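PDB 2YY7: L-threonine dehydrogenase from Flavobacterium frigidimaris, which probably oxidises L-threonine at its 3-hydroxyl to 2-amino-3-oxobutanoate, using bound NAD+ as the hydride acceptor. Local coordinates for residues A[6-11]-A[52-57]; A[17-22]-A[31-36]; A[70-75]-A[99-104]. One frame throughout, in Å; residues are numbered along the deposited sequence.

Contact 1 (A[6-11]-A[52-57]). With NAD (nicotinamide-adenine-dinucleotide), chain E.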
loop_
_atom_site.group_PDB
_atom_site.type_symbol
_atom_site.label_atom_id
_atom_site.label_comp_id
_atom_site.label_asym_id
_atom_site.label_seq_id
_atom_site.Cartn_x
_atom_site.Cartn_y
_atom_site.Cartn_z
ATOM N N LEU A 6 11.708 -16.106 18.453
ATOM C CA LEU A 6 10.282 -16.298 18.661
ATOM C C LEU A 6 9.634 -16.384 17.285
ATOM O O LEU A 6 9.687 -15.433 16.500
ATOM C CB LEU A 6 9.666 -15.133 19.441
ATOM C CG LEU A 6 8.136 -15.184 19.546
ATOM C CD1 LEU A 6 7.702 -16.454 20.288
ATOM C CD2 LEU A 6 7.628 -13.938 20.264
ATOM N N ILE A 7 9.055 -17.540 16.978
ATOM C CA ILE A 7 8.383 -17.729 15.702
ATOM C C ILE A 7 6.879 -17.643 15.945
ATOM O O ILE A 7 6.309 -18.463 16.663
ATOM C CB ILE A 7 8.718 -19.103 15.088
ATOM C CG1 ILE A 7 10.217 -19.185 14.787
ATOM C CG2 ILE A 7 7.912 -19.310 13.811
ATOM C CD1 ILE A 7 10.683 -20.560 14.378
ATOM N N ILE A 8 6.249 -16.631 15.358
ATOM C CA ILE A 8 4.815 -16.428 15.505
ATOM C C ILE A 8 4.151 -17.073 14.290
ATOM O O ILE A 8 4.467 -16.729 13.148
ATOM C CB ILE A 8 4.491 -14.921 15.571
ATOM C CG1 ILE A 8 5.276 -14.283 16.722
ATOM C CG2 ILE A 8 2.992 -14.701 15.779
ATOM C CD1 ILE A 8 5.057 -12.780 16.858
ATOM N N GLY A 9 3.244 -18.016 14.550
ATOM C CA GLY A 9 2.573 -18.738 13.483
ATOM C C GLY A 9 3.441 -19.932 13.123
ATOM O O GLY A 9 3.558 -20.299 11.957
ATOM N N ALA A 10 4.038 -20.546 14.144
ATOM C CA ALA A 10 4.948 -21.675 13.968
ATOM C C ALA A 10 4.331 -22.975 13.469
ATOM O O ALA A 10 5.053 -23.862 13.002
ATOM C CB ALA A 10 5.705 -21.934 15.279
ATOM N N CYS A 11 3.012 -23.097 13.568
ATOM C CA CYS A 11 2.331 -24.310 13.128
ATOM C C CYS A 11 1.941 -24.291 11.651
ATOM O O CYS A 11 1.366 -25.256 11.137
ATOM C CB CYS A 11 1.091 -24.543 14.001
ATOM S SG CYS A 11 1.501 -24.845 15.749
ATOM N N VAL A 52 -0.416 -17.915 21.420
ATOM C CA VAL A 52 -0.408 -16.464 21.323
ATOM C C VAL A 52 -1.311 -15.990 20.202
ATOM O O VAL A 52 -1.517 -16.696 19.219
ATOM C CB VAL A 52 1.022 -15.907 21.063
ATOM C CG1 VAL A 52 1.459 -16.209 19.630
ATOM C CG2 VAL A 52 1.049 -14.406 21.314
ATOM N N ASN A 53 -1.876 -14.803 20.374
ATOM C CA ASN A 53 -2.708 -14.216 19.336
ATOM C C ASN A 53 -1.910 -13.005 18.876
ATOM O O ASN A 53 -1.807 -12.018 19.602
ATOM C CB ASN A 53 -4.062 -13.759 19.880
ATOM C CG ASN A 53 -4.979 -13.264 18.778
ATOM O OD1 ASN A 53 -4.513 -12.734 17.772
ATOM N ND2 ASN A 53 -6.284 -13.428 18.963
ATOM N N ALA A 54 -1.333 -13.094 17.682
ATOM C CA ALA A 54 -0.513 -12.017 17.125
ATOM C C ALA A 54 -1.255 -10.689 16.986
ATOM O O ALA A 54 -0.639 -9.645 16.764
ATOM C CB ALA A 54 0.045 -12.445 15.766
ATOM N N LEU A 55 -2.576 -10.735 17.119
ATOM C CA LEU A 55 -3.409 -9.541 17.008
ATOM C C LEU A 55 -3.345 -8.724 18.302
ATOM O O LEU A 55 -3.733 -7.555 18.331
ATOM C CB LEU A 55 -4.857 -9.964 16.737
ATOM C CG LEU A 55 -5.672 -9.355 15.594
ATOM C CD1 LEU A 55 -4.850 -9.276 14.334
ATOM C CD2 LEU A 55 -6.911 -10.214 15.372
ATOM N N ASP A 56 -2.846 -9.347 19.366
ATOM C CA ASP A 56 -2.760 -8.696 20.674
ATOM C C ASP A 56 -1.328 -8.300 21.017
ATOM O O ASP A 56 -0.495 -9.151 21.317
ATOM C CB ASP A 56 -3.307 -9.644 21.749
ATOM C CG ASP A 56 -3.438 -8.984 23.111
ATOM O OD1 ASP A 56 -2.560 -8.177 23.479
ATOM O OD2 ASP A 56 -4.418 -9.293 23.825
ATOM N N PHE A 57 -1.046 -7.002 20.975
ATOM C CA PHE A 57 0.291 -6.495 21.275
ATOM C C PHE A 57 0.825 -6.931 22.644
ATOM O O PHE A 57 1.995 -7.304 22.762
ATOM C CB PHE A 57 0.306 -4.965 21.177
ATOM C CG PHE A 57 1.627 -4.342 21.547
ATOM C CD1 PHE A 57 1.957 -4.113 22.880
ATOM C CD2 PHE A 57 2.544 -3.994 20.561
ATOM C CE1 PHE A 57 3.181 -3.544 23.225
ATOM C CE2 PHE A 57 3.775 -3.424 20.896
ATOM C CZ PHE A 57 4.093 -3.198 22.231
HETATM P PA NAD E . -0.119 -20.926 7.091
HETATM O O1A NAD E . 0.185 -22.335 6.713
HETATM O O2A NAD E . -1.514 -20.482 6.832
HETATM O O5B NAD E . 0.355 -20.623 8.570
HETATM C C5B NAD E . -0.128 -19.521 9.282
HETATM C C4B NAD E . -0.051 -19.814 10.761
HETATM O O4B NAD E . -0.372 -18.607 11.457
HETATM C C3B NAD E . -1.058 -20.908 11.189
HETATM O O3B NAD E . -0.413 -21.960 11.929
HETATM C C2B NAD E . -2.104 -20.121 11.988
HETATM O O2B NAD E . -2.694 -20.893 13.020
HETATM C C1B NAD E . -1.268 -18.945 12.514
HETATM N N9A NAD E . -2.093 -17.807 12.944
HETATM C C8A NAD E . -3.205 -17.294 12.277
HETATM N N7A NAD E . -3.690 -16.276 13.003
HETATM C C5A NAD E . -2.894 -16.135 14.087
HETATM C C6A NAD E . -2.964 -15.270 15.168
HETATM N N6A NAD E . -3.972 -14.433 15.291
HETATM N N1A NAD E . -2.027 -15.368 16.163
HETATM C C2A NAD E . -1.014 -16.313 16.101
HETATM N N3A NAD E . -0.944 -17.204 15.047
HETATM C C4A NAD E . -1.895 -17.099 14.062
HETATM O O3 NAD E . 0.790 -19.938 6.211
HETATM P PN NAD E . 2.295 -20.155 5.642
HETATM O O1N NAD E . 3.203 -20.780 6.660
HETATM O O2N NAD E . 2.131 -20.698 4.266
HETATM O O5D NAD E . 2.766 -18.614 5.451
HETATM C C5D NAD E . 3.493 -17.933 6.485
HETATM C C4D NAD E . 3.880 -16.520 5.969
HETATM O O4D NAD E . 4.546 -16.627 4.724
HETATM C C3D NAD E . 2.676 -15.615 5.695
HETATM O O3D NAD E . 3.045 -14.270 5.985
HETATM C C2D NAD E . 2.486 -15.721 4.201
HETATM O O2D NAD E . 1.754 -14.601 3.760
HETATM C C1D NAD E . 3.927 -15.818 3.700
HETATM N N1N NAD E . 3.958 -16.441 2.356
HETATM C C2N NAD E . 3.648 -17.778 2.212
HETATM C C3N NAD E . 3.680 -18.354 0.946
HETATM C C7N NAD E . 3.463 -19.832 0.771
HETATM O O7N NAD E . 3.443 -20.275 -0.541
HETATM N N7N NAD E . 3.252 -20.660 1.810
HETATM C C4N NAD E . 4.002 -17.573 -0.180
HETATM C C5N NAD E . 4.339 -16.226 -0.014
HETATM C C6N NAD E . 4.296 -15.660 1.245
#

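Contact 2 (A[17-22]-A[31-36]). With NAD (nicotinamide-adenine-dinucleotide), chain E.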
loop_
_atom_site.group_PDB
_atom_site.type_symbol
_atom_site.label_atom_id
_atom_site.label_comp_id
_atom_site.label_asym_id
_atom_site.label_seq_id
_atom_site.Cartn_x
_atom_site.Cartn_y
_atom_site.Cartn_z
ATOM N N GLU A 17 8.643 -26.109 9.263
ATOM C CA GLU A 17 10.008 -26.382 8.821
ATOM C C GLU A 17 11.010 -25.363 9.351
ATOM O O GLU A 17 12.126 -25.721 9.729
ATOM C CB GLU A 17 10.064 -26.403 7.293
ATOM C CG GLU A 17 9.266 -27.526 6.660
ATOM C CD GLU A 17 9.771 -28.898 7.066
ATOM O OE1 GLU A 17 10.981 -29.162 6.889
ATOM O OE2 GLU A 17 8.960 -29.713 7.557
ATOM N N LEU A 18 10.602 -24.097 9.377
ATOM C CA LEU A 18 11.452 -23.013 9.854
ATOM C C LEU A 18 11.865 -23.232 11.305
ATOM O O LEU A 18 13.023 -23.033 11.665
ATOM C CB LEU A 18 10.719 -21.673 9.732
ATOM C CG LEU A 18 11.468 -20.447 10.261
ATOM C CD1 LEU A 18 12.717 -20.193 9.425
ATOM C CD2 LEU A 18 10.546 -19.246 10.217
ATOM N N THR A 19 10.908 -23.638 12.134
ATOM C CA THR A 19 11.169 -23.890 13.547
ATOM C C THR A 19 12.157 -25.047 13.716
ATOM O O THR A 19 13.088 -24.967 14.519
ATOM C CB THR A 19 9.860 -24.235 14.298
ATOM O OG1 THR A 19 8.940 -23.141 14.184
ATOM C CG2 THR A 19 10.139 -24.496 15.779
ATOM N N GLN A 20 11.956 -26.116 12.953
ATOM C CA GLN A 20 12.830 -27.285 13.034
ATOM C C GLN A 20 14.261 -26.944 12.639
ATOM O O GLN A 20 15.205 -27.286 13.349
ATOM C CB GLN A 20 12.304 -28.410 12.136
ATOM C CG GLN A 20 13.070 -29.724 12.272
ATOM C CD GLN A 20 12.528 -30.820 11.362
ATOM O OE1 GLN A 20 12.514 -30.677 10.137
ATOM N NE2 GLN A 20 12.077 -31.918 11.960
ATOM N N LYS A 21 14.416 -26.265 11.508
ATOM C CA LYS A 21 15.738 -25.888 11.019
ATOM C C LYS A 21 16.453 -24.934 11.976
ATOM O O LYS A 21 17.641 -25.093 12.252
ATOM C CB LYS A 21 15.618 -25.249 9.637
ATOM C CG LYS A 21 16.948 -24.891 8.987
ATOM C CD LYS A 21 17.833 -26.105 8.770
ATOM C CE LYS A 21 19.131 -25.704 8.081
ATOM N NZ LYS A 21 20.047 -26.859 7.882
ATOM N N LEU A 22 15.730 -23.944 12.483
ATOM C CA LEU A 22 16.321 -22.990 13.413
ATOM C C LEU A 22 16.794 -23.696 14.686
ATOM O O LEU A 22 17.854 -23.380 15.224
ATOM C CB LEU A 22 15.299 -21.904 13.755
ATOM C CG LEU A 22 15.505 -20.485 13.209
ATOM C CD1 LEU A 22 16.363 -20.488 11.964
ATOM C CD2 LEU A 22 14.139 -19.865 12.934
ATOM N N VAL A 31 14.758 -21.483 20.409
ATOM C CA VAL A 31 13.695 -21.168 19.463
ATOM C C VAL A 31 12.336 -21.454 20.098
ATOM O O VAL A 31 12.006 -22.601 20.395
ATOM C CB VAL A 31 13.832 -22.005 18.175
ATOM C CG1 VAL A 31 12.797 -21.564 17.157
ATOM C CG2 VAL A 31 15.244 -21.874 17.609
ATOM N N ILE A 32 11.557 -20.398 20.311
ATOM C CA ILE A 32 10.238 -20.526 20.913
ATOM C C ILE A 32 9.181 -20.511 19.813
ATOM O O ILE A 32 9.121 -19.574 19.020
ATOM C CB ILE A 32 9.942 -19.349 21.878
ATOM C CG1 ILE A 32 11.116 -19.134 22.842
ATOM C CG2 ILE A 32 8.649 -19.616 22.641
ATOM C CD1 ILE A 32 11.423 -20.309 23.743
ATOM N N ALA A 33 8.356 -21.553 19.762
ATOM C CA ALA A 33 7.296 -21.641 18.764
ATOM C C ALA A 33 6.005 -21.115 19.378
ATOM O O ALA A 33 5.682 -21.441 20.518
ATOM C CB ALA A 33 7.110 -23.091 18.312
ATOM N N SER A 34 5.274 -20.295 18.628
ATOM C CA SER A 34 4.018 -19.738 19.119
ATOM C C SER A 34 3.001 -19.716 17.989
ATOM O O SER A 34 3.353 -19.552 16.822
ATOM C CB SER A 34 4.218 -18.320 19.672
ATOM O OG SER A 34 4.609 -17.410 18.658
ATOM N N ASP A 35 1.736 -19.887 18.348
ATOM C CA ASP A 35 0.662 -19.916 17.371
ATOM C C ASP A 35 -0.655 -19.780 18.129
ATOM O O ASP A 35 -0.698 -19.991 19.345
ATOM C CB ASP A 35 0.715 -21.247 16.618
ATOM C CG ASP A 35 -0.023 -21.200 15.301
ATOM O OD1 ASP A 35 -1.273 -21.200 15.316
ATOM O OD2 ASP A 35 0.655 -21.152 14.250
ATOM N N ILE A 36 -1.726 -19.416 17.431
ATOM C CA ILE A 36 -3.007 -19.276 18.103
ATOM C C ILE A 36 -3.647 -20.654 18.238
ATOM O O ILE A 36 -4.510 -20.870 19.087
ATOM C CB ILE A 36 -3.951 -18.299 17.346
ATOM C CG1 ILE A 36 -5.171 -17.992 18.221
ATOM C CG2 ILE A 36 -4.383 -18.898 16.017
ATOM C CD1 ILE A 36 -5.913 -16.739 17.828
HETATM P PA NAD E . -0.119 -20.926 7.091
HETATM O O1A NAD E . 0.185 -22.335 6.713
HETATM O O2A NAD E . -1.514 -20.482 6.832
HETATM O O5B NAD E . 0.355 -20.623 8.570
HETATM C C5B NAD E . -0.128 -19.521 9.282
HETATM C C4B NAD E . -0.051 -19.814 10.761
HETATM O O4B NAD E . -0.372 -18.607 11.457
HETATM C C3B NAD E . -1.058 -20.908 11.189
HETATM O O3B NAD E . -0.413 -21.960 11.929
HETATM C C2B NAD E . -2.104 -20.121 11.988
HETATM O O2B NAD E . -2.694 -20.893 13.020
HETATM C C1B NAD E . -1.268 -18.945 12.514
HETATM N N9A NAD E . -2.093 -17.807 12.944
HETATM C C8A NAD E . -3.205 -17.294 12.277
HETATM N N7A NAD E . -3.690 -16.276 13.003
HETATM C C5A NAD E . -2.894 -16.135 14.087
HETATM C C6A NAD E . -2.964 -15.270 15.168
HETATM N N6A NAD E . -3.972 -14.433 15.291
HETATM N N1A NAD E . -2.027 -15.368 16.163
HETATM C C2A NAD E . -1.014 -16.313 16.101
HETATM N N3A NAD E . -0.944 -17.204 15.047
HETATM C C4A NAD E . -1.895 -17.099 14.062
HETATM O O3 NAD E . 0.790 -19.938 6.211
HETATM P PN NAD E . 2.295 -20.155 5.642
HETATM O O1N NAD E . 3.203 -20.780 6.660
HETATM O O2N NAD E . 2.131 -20.698 4.266
HETATM O O5D NAD E . 2.766 -18.614 5.451
HETATM C C5D NAD E . 3.493 -17.933 6.485
HETATM C C4D NAD E . 3.880 -16.520 5.969
HETATM O O4D NAD E . 4.546 -16.627 4.724
HETATM C C3D NAD E . 2.676 -15.615 5.695
HETATM O O3D NAD E . 3.045 -14.270 5.985
HETATM C C2D NAD E . 2.486 -15.721 4.201
HETATM O O2D NAD E . 1.754 -14.601 3.760
HETATM C C1D NAD E . 3.927 -15.818 3.700
HETATM N N1N NAD E . 3.958 -16.441 2.356
HETATM C C2N NAD E . 3.648 -17.778 2.212
HETATM C C3N NAD E . 3.680 -18.354 0.946
HETATM C C7N NAD E . 3.463 -19.832 0.771
HETATM O O7N NAD E . 3.443 -20.275 -0.541
HETATM N N7N NAD E . 3.252 -20.660 1.810
HETATM C C4N NAD E . 4.002 -17.573 -0.180
HETATM C C5N NAD E . 4.339 -16.226 -0.014
HETATM C C6N NAD E . 4.296 -15.660 1.245
#

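Contact 3 (A[70-75]-A[99-104]). With NAD (nicotinamide-adenine-dinucleotide), chain E.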
loop_
_atom_site.group_PDB
_atom_site.type_symbol
_atom_site.label_atom_id
_atom_site.label_comp_id
_atom_site.label_asym_id
_atom_site.label_seq_id
_atom_site.Cartn_x
_atom_site.Cartn_y
_atom_site.Cartn_z
ATOM N N THR A 70 15.216 -11.878 21.084
ATOM C CA THR A 70 16.032 -10.921 20.347
ATOM C C THR A 70 15.576 -10.870 18.884
ATOM O O THR A 70 15.630 -9.818 18.256
ATOM C CB THR A 70 17.539 -11.286 20.389
ATOM O OG1 THR A 70 17.755 -12.542 19.736
ATOM C CG2 THR A 70 18.025 -11.376 21.830
ATOM N N ASP A 71 15.117 -12.004 18.356
ATOM C CA ASP A 71 14.657 -12.091 16.968
ATOM C C ASP A 71 13.215 -12.599 16.847
ATOM O O ASP A 71 12.824 -13.555 17.514
ATOM C CB ASP A 71 15.537 -13.046 16.150
ATOM C CG ASP A 71 16.986 -12.604 16.060
ATOM O OD1 ASP A 71 17.647 -13.020 15.083
ATOM O OD2 ASP A 71 17.469 -11.871 16.950
ATOM N N ILE A 72 12.434 -11.972 15.976
ATOM C CA ILE A 72 11.062 -12.409 15.757
ATOM C C ILE A 72 10.810 -12.699 14.284
ATOM O O ILE A 72 11.125 -11.881 13.416
ATOM C CB ILE A 72 10.021 -11.356 16.224
ATOM C CG1 ILE A 72 9.991 -11.286 17.752
ATOM C CG2 ILE A 72 8.623 -11.723 15.688
ATOM C CD1 ILE A 72 8.893 -10.400 18.305
ATOM N N TYR A 73 10.274 -13.887 14.015
ATOM C CA TYR A 73 9.905 -14.292 12.665
ATOM C C TYR A 73 8.374 -14.298 12.703
ATOM O O TYR A 73 7.766 -15.211 13.270
ATOM C CB TYR A 73 10.422 -15.702 12.342
ATOM C CG TYR A 73 11.926 -15.812 12.194
ATOM C CD1 TYR A 73 12.508 -16.083 10.952
ATOM C CD2 TYR A 73 12.765 -15.664 13.298
ATOM C CE1 TYR A 73 13.897 -16.211 10.815
ATOM C CE2 TYR A 73 14.155 -15.787 13.175
ATOM C CZ TYR A 73 14.713 -16.061 11.932
ATOM O OH TYR A 73 16.080 -16.183 11.810
ATOM N N LEU A 74 7.761 -13.265 12.129
ATOM C CA LEU A 74 6.300 -13.134 12.099
ATOM C C LEU A 74 5.723 -13.812 10.861
ATOM O O LEU A 74 5.695 -13.235 9.770
ATOM C CB LEU A 74 5.912 -11.655 12.106
ATOM C CG LEU A 74 4.433 -11.282 11.935
ATOM C CD1 LEU A 74 3.601 -11.880 13.055
ATOM C CD2 LEU A 74 4.302 -9.770 11.931
ATOM N N MET A 75 5.250 -15.036 11.043
ATOM C CA MET A 75 4.705 -15.815 9.943
ATOM C C MET A 75 3.186 -15.822 9.897
ATOM O O MET A 75 2.605 -16.221 8.895
ATOM C CB MET A 75 5.212 -17.255 10.038
ATOM C CG MET A 75 6.710 -17.357 10.279
ATOM S SD MET A 75 7.679 -16.469 9.031
ATOM C CE MET A 75 7.772 -17.706 7.738
ATOM N N PHE A 99 2.479 -4.341 12.729
ATOM C CA PHE A 99 2.691 -3.108 13.484
ATOM C C PHE A 99 3.170 -3.416 14.904
ATOM O O PHE A 99 4.051 -2.730 15.431
ATOM C CB PHE A 99 1.411 -2.262 13.542
ATOM C CG PHE A 99 1.111 -1.515 12.267
ATOM C CD1 PHE A 99 2.069 -0.685 11.686
ATOM C CD2 PHE A 99 -0.134 -1.632 11.651
ATOM C CE1 PHE A 99 1.793 0.017 10.508
ATOM C CE2 PHE A 99 -0.420 -0.936 10.475
ATOM C CZ PHE A 99 0.547 -0.110 9.902
ATOM N N HIS A 100 2.590 -4.440 15.525
ATOM C CA HIS A 100 3.000 -4.824 16.882
ATOM C C HIS A 100 4.466 -5.224 16.932
ATOM O O HIS A 100 5.211 -4.764 17.796
ATOM C CB HIS A 100 2.163 -5.990 17.402
ATOM C CG HIS A 100 0.708 -5.673 17.534
ATOM N ND1 HIS A 100 0.241 -4.386 17.691
ATOM C CD2 HIS A 100 -0.379 -6.477 17.571
ATOM C CE1 HIS A 100 -1.074 -4.413 17.818
ATOM N NE2 HIS A 100 -1.475 -5.670 17.750
ATOM N N VAL A 101 4.879 -6.089 16.014
ATOM C CA VAL A 101 6.269 -6.541 15.976
ATOM C C VAL A 101 7.218 -5.396 15.619
ATOM O O VAL A 101 8.304 -5.290 16.184
ATOM C CB VAL A 101 6.457 -7.705 14.969
ATOM C CG1 VAL A 101 7.935 -8.080 14.861
ATOM C CG2 VAL A 101 5.650 -8.911 15.423
ATOM N N LEU A 102 6.805 -4.535 14.692
ATOM C CA LEU A 102 7.641 -3.406 14.297
ATOM C C LEU A 102 7.791 -2.440 15.467
ATOM O O LEU A 102 8.875 -1.898 15.694
ATOM C CB LEU A 102 7.043 -2.676 13.082
ATOM C CG LEU A 102 7.145 -3.351 11.707
ATOM C CD1 LEU A 102 6.439 -2.488 10.662
ATOM C CD2 LEU A 102 8.612 -3.543 11.316
ATOM N N ASN A 103 6.703 -2.227 16.206
ATOM C CA ASN A 103 6.727 -1.336 17.365
ATOM C C ASN A 103 7.606 -1.914 18.481
ATOM O O ASN A 103 8.198 -1.167 19.259
ATOM C CB ASN A 103 5.301 -1.082 17.879
ATOM C CG ASN A 103 4.584 0.024 17.109
ATOM O OD1 ASN A 103 3.351 0.072 17.065
ATOM N ND2 ASN A 103 5.355 0.928 16.514
ATOM N N LEU A 104 7.695 -3.239 18.568
ATOM C CA LEU A 104 8.545 -3.849 19.589
ATOM C C LEU A 104 9.996 -3.530 19.240
ATOM O O LEU A 104 10.819 -3.265 20.120
ATOM C CB LEU A 104 8.357 -5.374 19.647
ATOM C CG LEU A 104 7.402 -6.034 20.662
ATOM C CD1 LEU A 104 7.255 -5.160 21.895
ATOM C CD2 LEU A 104 6.053 -6.286 20.038
HETATM P PA NAD E . -0.119 -20.926 7.091
HETATM O O1A NAD E . 0.185 -22.335 6.713
HETATM O O2A NAD E . -1.514 -20.482 6.832
HETATM O O5B NAD E . 0.355 -20.623 8.570
HETATM C C5B NAD E . -0.128 -19.521 9.282
HETATM C C4B NAD E . -0.051 -19.814 10.761
HETATM O O4B NAD E . -0.372 -18.607 11.457
HETATM C C3B NAD E . -1.058 -20.908 11.189
HETATM O O3B NAD E . -0.413 -21.960 11.929
HETATM C C2B NAD E . -2.104 -20.121 11.988
HETATM O O2B NAD E . -2.694 -20.893 13.020
HETATM C C1B NAD E . -1.268 -18.945 12.514
HETATM N N9A NAD E . -2.093 -17.807 12.944
HETATM C C8A NAD E . -3.205 -17.294 12.277
HETATM N N7A NAD E . -3.690 -16.276 13.003
HETATM C C5A NAD E . -2.894 -16.135 14.087
HETATM C C6A NAD E . -2.964 -15.270 15.168
HETATM N N6A NAD E . -3.972 -14.433 15.291
HETATM N N1A NAD E . -2.027 -15.368 16.163
HETATM C C2A NAD E . -1.014 -16.313 16.101
HETATM N N3A NAD E . -0.944 -17.204 15.047
HETATM C C4A NAD E . -1.895 -17.099 14.062
HETATM O O3 NAD E . 0.790 -19.938 6.211
HETATM P PN NAD E . 2.295 -20.155 5.642
HETATM O O1N NAD E . 3.203 -20.780 6.660
HETATM O O2N NAD E . 2.131 -20.698 4.266
HETATM O O5D NAD E . 2.766 -18.614 5.451
HETATM C C5D NAD E . 3.493 -17.933 6.485
HETATM C C4D NAD E . 3.880 -16.520 5.969
HETATM O O4D NAD E . 4.546 -16.627 4.724
HETATM C C3D NAD E . 2.676 -15.615 5.695
HETATM O O3D NAD E . 3.045 -14.270 5.985
HETATM C C2D NAD E . 2.486 -15.721 4.201
HETATM O O2D NAD E . 1.754 -14.601 3.760
HETATM C C1D NAD E . 3.927 -15.818 3.700
HETATM N N1N NAD E . 3.958 -16.441 2.356
HETATM C C2N NAD E . 3.648 -17.778 2.212
HETATM C C3N NAD E . 3.680 -18.354 0.946
HETATM C C7N NAD E . 3.463 -19.832 0.771
HETATM O O7N NAD E . 3.443 -20.275 -0.541
HETATM N N7N NAD E . 3.252 -20.660 1.810
HETATM C C4N NAD E . 4.002 -17.573 -0.180
HETATM C C5N NAD E . 4.339 -16.226 -0.014
HETATM C C6N NAD E . 4.296 -15.660 1.245
#

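Contact 1 (A[6-11]-A[52-57])
Asn53 OD1 is gripped by two N-H donors. The adenine amine NAD N6A donates to Asn53 OD1 at 3.1 Å in a nearly straight bond (172°), and Leu55 N donates to the same OD1 at 2.9 Å, tilted from the carbonyl plane. The second bond closes an Asx turn, set within a type I beta turn from Asn53 to Asp56. With CG swung opposite the backbone N (chi1 -175°), the amide is carried out toward the adenine amine, and the bond from Leu55 N helps to fix its rotation. Beside this pair, Ala54 N donates to NAD N1A at 2.8 Å, again close to linear (170°), so main chain and side chain together bind N1A and N6A of the adenine. The Val52 carbonyl oxygen lies near C2A of the same base. Were Asn53 an alanine, N6A would probably lose this acceptor and the Leu55 N-H its turn partner, leaving the loop that presents Ala54 N freer to move. To one side of the adenine plane the two segments meet through carbon alone. Ile8 CG2 touches Ala54 CB at 3.7 Å and, less closely, Val52 CG1 at 4.4 Å; all three residues are buried. Ala54 CB also lies 3.6 Å from NAD N1A, and is thus in contact with both the base and strand 5-8. Where that strand ends, Gly9 CA comes within 3.6 Å of the ribose oxygen NAD O4B. A side chain there would collide with that oxygen and, at this backbone conformation, with the preceding carbonyl too. Gly9 is the first glycine of the GxxGxxG motif that follows the first strand, as in the Rossmann folds of epimerase/dehydratase-type short-chain dehydrogenases.

Contact 2 (A[17-22]-A[31-36])
The adenine of NAD has Ile36 on one face: Ile36 CG2 stands 3.6 Å from NAD C4A, while CB lies near N1A. Ala54 CB lies on the opposite side of the ring plane from Ile36, beyond the rim of the ring. The other flat group, the Asp35 carboxylate, meets the adenosine ribose with both oxygens, OD1 accepting from NAD O2B and OD2 from NAD O3B, each at 2.7 Å. Backbone N atoms of Arg37 and Cys11 also bond to OD1 and OD2 respectively, which fixes the carboxylate's rotation. Further back along strand 31-35, helix 13-26 runs nearly antiparallel to it, the local axes 9.0 Å apart at 165°. With Thr19 OG1 beside the backbone N (chi1 -60°), Thr19 CG2 is anti to it and rests on Val31 CG1 and Ala33 CB, 4.2 Å from each; the hydroxyl turns instead to Gly15 O in its own helix. One helical turn on, Leu22 CB packs against Val31 CG2 at 3.9 Å. This apolar interface joins helix and second strand of the first beta-alpha-beta unit. An acid at that strand's end, holding both ribose hydroxyls, is consistent with a preference for NAD over NADP, since its charge would probably repel a 2'-phosphate.

Contact 3 (A[70-75]-A[99-104])
Val101 carries this contact from the helix side, and its CB bond points toward strand 71-74. Val101 CB stands back, its nearest strand atom being Leu74 CD2 at 4.3 Å, and the two methyls make the closer contacts. Val101 CG1, opposite the backbone N (chi1 175°), comes 3.8 Å from Ile72 CG2 and 4.1 Å from Ile72 CB. Val101 CG2 turns to the other neighbour, meeting Leu74 CD2 at 3.8 Å, and keeps a second, longer contact with Ile72 CG2 at 4.1 Å. The two branches therefore straddle alternate residues of one strand face. The ends of Ile72 and Val101 meet head-on, while Leu74 and Val101 pass alongside, pointing oppositely. On the Ile72 side the branch methyl is available because CG1 lies beside the backbone N (chi1 -71°), leaving CG2 directed at the helix. The strand is nearest the helix backbone at Ile72 and Val101, their CA atoms 7.6 Å apart. Beyond the segments, Val101 also touches Ile113 of the neighbouring strand and Ile72 touches Val64 of helix 57-66. Tyr73 points away from this helix and packs on helix 13-26, so the sheet is covered on both faces. Away from the strand, Phe99 forms a T-shaped (edge-to-face) stack with Trp91 of the second subunit, which brings this helix to the dimer interface. Near the cofactor, Met75 O lies 3.1 Å from NAD C5D. At the opposite end, Thr70 OG1 donates to Asp71 OD2 at 2.9 Å, from above the carboxylate plane. Between the segments 174 Å² is covered without a polar bond, consistent with burial of apolar surface holding the Ile72, Leu74 and Val101 patch, while the bond from His100 NE2 to Leu55 O is a polar tie from this helix to the 52-57 loop.

Strand 5-8 is the hub: it lies parallel between strand 31-35 of contact 2 and strand 71-74 of contact 3. Gly9 N meets Ser34 O at 2.7 Å on one flank, and Ile8 O meets Met75 N at 2.8 Å on the other. Centres of contacts 1 and 2 are 11 Å apart, those of contacts 1 and 3 only 9 Å. Contacts 2 and 3, 14 Å apart, touch where Leu18 CD2 packs 3.8 Å from Tyr73 CD1. All three reach NAD at different places: contact 1 at adenine N1A and N6A and the ribose, contact 2 at the ribose hydroxyls and an adenine face, contact 3 at the nicotinamide-side ribose carbon C5D.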